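Local coordinates for gram-negative insecticidal protein (Chromobacterium piscinae, PDB 6FBM), which is an insecticidal protein of the MACPF and beta-tripod families and probably acts as a pore-forming toxin, at residues 322-327 and 368-373; 353-358 and 436-441. One frame throughout, in Å; residues are numbered along the deposited sequence.

Contact 1: residues 322-327 and 368-373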
# COMPACT_ATOMS: atom_id res chain seq x y z
N ALA A 322 16.03 2.34 68.76
CA ALA A 322 15.55 2.52 70.13
C ALA A 322 16.60 3.10 71.08
O ALA A 322 16.24 3.57 72.16
CB ALA A 322 15.00 1.21 70.70
N ARG A 323 17.89 3.07 70.69
CA ARG A 323 18.97 3.54 71.55
C ARG A 323 19.85 4.56 70.80
O ARG A 323 21.06 4.35 70.63
CB ARG A 323 19.84 2.38 72.07
CG ARG A 323 19.16 1.21 72.81
CD ARG A 323 20.18 0.09 72.92
NE ARG A 323 19.69 -1.12 73.62
CZ ARG A 323 18.89 -2.06 73.10
NH1 ARG A 323 18.41 -1.98 71.86
NH2 ARG A 323 18.55 -3.12 73.86
N PRO A 324 19.26 5.70 70.36
CA PRO A 324 20.10 6.72 69.76
C PRO A 324 20.87 7.50 70.83
O PRO A 324 20.55 7.40 72.04
CB PRO A 324 19.09 7.61 69.06
CG PRO A 324 17.90 7.56 69.95
CD PRO A 324 17.86 6.15 70.47
N PRO A 325 21.86 8.30 70.40
CA PRO A 325 22.53 9.16 71.37
C PRO A 325 21.57 10.18 71.98
O PRO A 325 20.85 10.83 71.23
CB PRO A 325 23.63 9.85 70.56
CG PRO A 325 23.81 9.01 69.35
CD PRO A 325 22.45 8.41 69.07
N MET A 326 21.56 10.31 73.30
CA MET A 326 20.71 11.29 73.97
C MET A 326 21.56 12.47 74.41
O MET A 326 22.61 12.30 75.01
CB MET A 326 20.02 10.64 75.17
CG MET A 326 19.19 9.44 74.81
SD MET A 326 17.82 9.76 73.70
CE MET A 326 16.86 10.94 74.63
N VAL A 327 21.12 13.66 74.03
CA VAL A 327 21.83 14.90 74.30
C VAL A 327 20.91 15.72 75.19
O VAL A 327 19.69 15.72 75.03
CB VAL A 327 22.18 15.63 72.99
CG1 VAL A 327 22.82 16.98 73.26
CG2 VAL A 327 23.05 14.74 72.10
N ASP A 368 18.65 8.87 81.75
CA ASP A 368 18.29 7.58 82.38
C ASP A 368 17.80 6.55 81.37
O ASP A 368 17.87 5.36 81.65
CB ASP A 368 17.21 7.76 83.46
CG ASP A 368 17.68 8.61 84.65
OD1 ASP A 368 18.91 8.82 84.81
OD2 ASP A 368 16.82 9.09 85.42
N GLY A 369 17.29 6.99 80.23
CA GLY A 369 16.85 6.10 79.17
C GLY A 369 17.04 6.71 77.79
O GLY A 369 17.75 7.72 77.61
N HIS A 370 16.35 6.13 76.82
CA HIS A 370 16.43 6.54 75.44
C HIS A 370 15.03 6.82 74.89
O HIS A 370 14.09 6.11 75.20
CB HIS A 370 17.13 5.46 74.62
CG HIS A 370 18.57 5.29 74.98
ND1 HIS A 370 19.57 5.99 74.35
CD2 HIS A 370 19.16 4.49 75.89
CE1 HIS A 370 20.73 5.63 74.87
NE2 HIS A 370 20.51 4.72 75.80
N ALA A 371 14.95 7.87 74.09
CA ALA A 371 13.78 8.17 73.29
C ALA A 371 14.05 7.62 71.90
O ALA A 371 15.02 8.00 71.28
CB ALA A 371 13.53 9.66 73.21
N PRO A 372 13.17 6.75 71.40
CA PRO A 372 13.42 6.21 70.08
C PRO A 372 13.27 7.27 68.95
O PRO A 372 12.60 8.30 69.11
CB PRO A 372 12.37 5.12 69.96
CG PRO A 372 11.25 5.55 70.82
CD PRO A 372 11.83 6.36 71.93
N ILE A 373 13.95 6.99 67.85
CA ILE A 373 13.81 7.74 66.62
C ILE A 373 13.38 6.79 65.51
O ILE A 373 13.64 5.60 65.58
CB ILE A 373 15.10 8.53 66.25
CG1 ILE A 373 16.32 7.63 66.13
CG2 ILE A 373 15.32 9.60 67.31
CD1 ILE A 373 17.61 8.36 65.80
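Pro324 and His370 hold the middle of this contact. The ring nitrogen ND1 of His370 donates a hydrogen bond to Pro324 O at 2.9 Å. The donor lies in the plane of the carbonyl, and the oxygen sits close to the ring plane, at the edge of the imidazole. The N-H...O angle is only 137°, a bent bond. It ties the imidazole edge to the backbone of 322-327. CG of His370 lies beside its own backbone N. Arg323 CA lies over one ring face, 4.1 Å from the ring centre and displaced toward the rim, a CH-pi contact.

The tighter packing is on the buried side. Here CG of Pro324 rests against Ala371 O, while its CB meets the tip of Ile373, CD1, at 3.7 Å. These two side chains slide past each other in opposite directions. Met326 packs on Ala371 and His370, farther along 368-373. Its chain is bent at chi2 and chi3, and CE lies 3.8 Å from Ala371 CB. Its sulfur receives a weak hydrogen bond from Ala371 N at 3.5 Å, nearly straight at 172°. Met326 CG is 3.5 Å from His370 ND1, while SD stands oblique to the ring.

The other side is looser. Arg323 is exposed, and its CB points away from 368-373. Ala322 CA lies 4.1 Å from Pro372 CB, and Ala322 O sits against His370 CB.

The segments run 110° apart. Ala322 to Pro325 lead from strand 318-321 to strand 326-331. The loop residues of 368-373 lead into strand 373-376. Strand 342-346 backs the contact: Pro346 touches Pro324, Met326 and Ile373, and Phe344 touches Met326. Phe358 of strand 358-360 also packs on Met326.

Contact 2: residues 353-358 and 436-441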
# COMPACT_ATOMS: atom_id res chain seq x y z
N LYS A 353 14.00 10.30 62.59
CA LYS A 353 13.28 11.47 63.09
C LYS A 353 12.91 11.33 64.57
O LYS A 353 12.59 10.25 65.04
CB LYS A 353 12.04 11.72 62.26
CG LYS A 353 12.27 11.79 60.75
CD LYS A 353 13.11 13.01 60.32
CE LYS A 353 13.47 12.94 58.85
NZ LYS A 353 13.85 14.29 58.35
N MET A 354 12.95 12.46 65.26
CA MET A 354 12.54 12.58 66.66
C MET A 354 11.04 12.64 66.75
O MET A 354 10.41 13.32 65.92
CB MET A 354 13.12 13.86 67.27
CG MET A 354 12.72 14.15 68.71
SD MET A 354 13.54 15.65 69.20
CE MET A 354 12.71 15.95 70.77
N VAL A 355 10.49 11.95 67.75
CA VAL A 355 9.05 12.04 68.05
C VAL A 355 8.72 12.60 69.44
O VAL A 355 7.55 12.92 69.72
CB VAL A 355 8.37 10.68 67.88
CG1 VAL A 355 8.45 10.27 66.42
CG2 VAL A 355 8.98 9.62 68.79
N GLY A 356 9.74 12.75 70.30
CA GLY A 356 9.53 13.23 71.66
C GLY A 356 10.82 13.35 72.43
O GLY A 356 11.85 12.84 71.99
N GLN A 357 10.75 14.06 73.56
CA GLN A 357 11.86 14.15 74.52
C GLN A 357 11.81 13.02 75.50
O GLN A 357 10.73 12.53 75.82
CB GLN A 357 11.82 15.46 75.32
CG GLN A 357 12.72 16.50 74.72
CD GLN A 357 12.60 17.82 75.39
OE1 GLN A 357 11.75 18.04 76.25
NE2 GLN A 357 13.46 18.74 74.99
N PHE A 358 12.98 12.65 75.99
CA PHE A 358 13.05 11.83 77.18
C PHE A 358 13.07 12.74 78.41
O PHE A 358 13.82 13.73 78.42
CB PHE A 358 14.28 10.91 77.18
CG PHE A 358 14.24 9.91 78.26
CD1 PHE A 358 13.53 8.72 78.08
CD2 PHE A 358 14.80 10.17 79.50
CE1 PHE A 358 13.42 7.79 79.11
CE2 PHE A 358 14.70 9.23 80.53
CZ PHE A 358 14.02 8.05 80.32
N ASP A 436 14.17 17.99 62.93
CA ASP A 436 13.92 16.58 62.68
C ASP A 436 12.83 16.00 63.57
O ASP A 436 12.68 14.78 63.64
CB ASP A 436 15.23 15.79 62.82
CG ASP A 436 16.32 16.19 61.81
OD1 ASP A 436 15.98 16.76 60.71
OD2 ASP A 436 17.50 15.90 62.09
N TYR A 437 12.04 16.85 64.23
CA TYR A 437 10.82 16.39 64.90
C TYR A 437 9.73 16.13 63.87
O TYR A 437 9.50 16.94 62.96
CB TYR A 437 10.32 17.41 65.92
CG TYR A 437 9.22 16.88 66.83
CD1 TYR A 437 7.90 16.89 66.43
CD2 TYR A 437 9.52 16.40 68.11
CE1 TYR A 437 6.89 16.40 67.26
CE2 TYR A 437 8.52 15.93 68.95
CZ TYR A 437 7.21 15.95 68.53
OH TYR A 437 6.22 15.49 69.36
N VAL A 438 9.04 15.00 64.05
CA VAL A 438 7.93 14.65 63.20
C VAL A 438 6.77 14.14 64.01
O VAL A 438 6.94 13.64 65.14
CB VAL A 438 8.30 13.59 62.14
CG1 VAL A 438 9.36 14.14 61.21
CG2 VAL A 438 8.78 12.29 62.79
N CYS A 439 5.60 14.26 63.41
CA CYS A 439 4.41 13.56 63.85
C CYS A 439 4.26 12.32 63.00
O CYS A 439 4.86 12.21 61.94
CB CYS A 439 3.20 14.48 63.68
SG CYS A 439 3.36 15.95 64.65
N VAL A 440 3.42 11.42 63.48
CA VAL A 440 3.25 10.11 62.89
C VAL A 440 1.81 10.02 62.44
O VAL A 440 0.93 10.54 63.12
CB VAL A 440 3.55 9.02 63.95
CG1 VAL A 440 3.41 7.62 63.34
CG2 VAL A 440 4.98 9.22 64.47
N HIS A 441 1.58 9.41 61.28
CA HIS A 441 0.22 9.32 60.75
C HIS A 441 -0.66 8.46 61.67
O HIS A 441 -0.20 7.44 62.18
CB HIS A 441 0.19 8.78 59.30
CG HIS A 441 -1.15 8.96 58.64
ND1 HIS A 441 -2.03 7.92 58.48
CD2 HIS A 441 -1.74 10.04 58.10
CE1 HIS A 441 -3.13 8.36 57.89
NE2 HIS A 441 -2.99 9.65 57.67
O HOH W 1 5.80 12.91 67.48
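Met354 and Tyr437 face each other across a single beta bridge, with their CA atoms 4.5 Å apart. Two backbone hydrogen bonds make it, both involving Met354. Its N donates to Asp436 O at 2.8 Å, and its O accepts from Val438 N at 2.9 Å. Bonding one residue to both flanks of its partner is the parallel pattern. The first donor is tilted 32° from the carbonyl plane, whereas the second lies nearly along the C=O axis. Met354 O also takes a CA-H...O contact from Tyr437 CA and lies over one face of the tyrosine ring.

One water extends the polar link. Water 1 donates to Val355 O and to Val438 O, joining the two segments beyond the last direct backbone bond. Tyr437 OH lies 2.9 Å from Val355 O and is hydrogen-bonded to Gly419 O.

Apolar contacts surround the bridge. Tyr437 has CG anti to its backbone N (chi1 -169°), and its CD2 lies 4.0 Å from Met354 CG. Trp389 meets the Tyr437 ring edge-to-face. Lys353 CB presses on Val438 CG2 at 3.4 Å, and these side chains cross at about a right angle. Val355 CG1 touches CG2 of both Val438 and Val440. Leu383 touches Lys353, Val438 and Val440.

Charge plays a lesser part. Lys353 NZ stands 4.0 Å from Asp436 OD1, too far for a salt bridge. The other oxygen, OD2, bonds to Thr348 OG1.

The segments run 75° apart and share a single bridge, which ties the edge strand 352-354 of one sheet to the loop leading into strand 439-441 of another. It is an isolated parallel-type beta bridge, in a region that is probably the beta-tripod part of this toxin.

The centres of contact 1 and contact 2 are 12 Å apart, on the same side of the chain's centre. Their segments alternate along the sequence: 322-327, 353-358, 368-373, then 436-441. The two contacts touch directly. Ile373 CB packs on Lys353 O at 3.3 Å, and Met326 CE on Phe358 CB at 3.6 Å. They also share sheets. Strands 352-354 and 373-376 are neighbours in a mixed sheet, while strands 326-331 and 358-360 flank strand 342-346 in an antiparallel one. Contact 2 adds the sheet of strand 439-441. The interleaved segments thus link three small sheets in the C-terminal beta-rich region, probably the beta-tripod part.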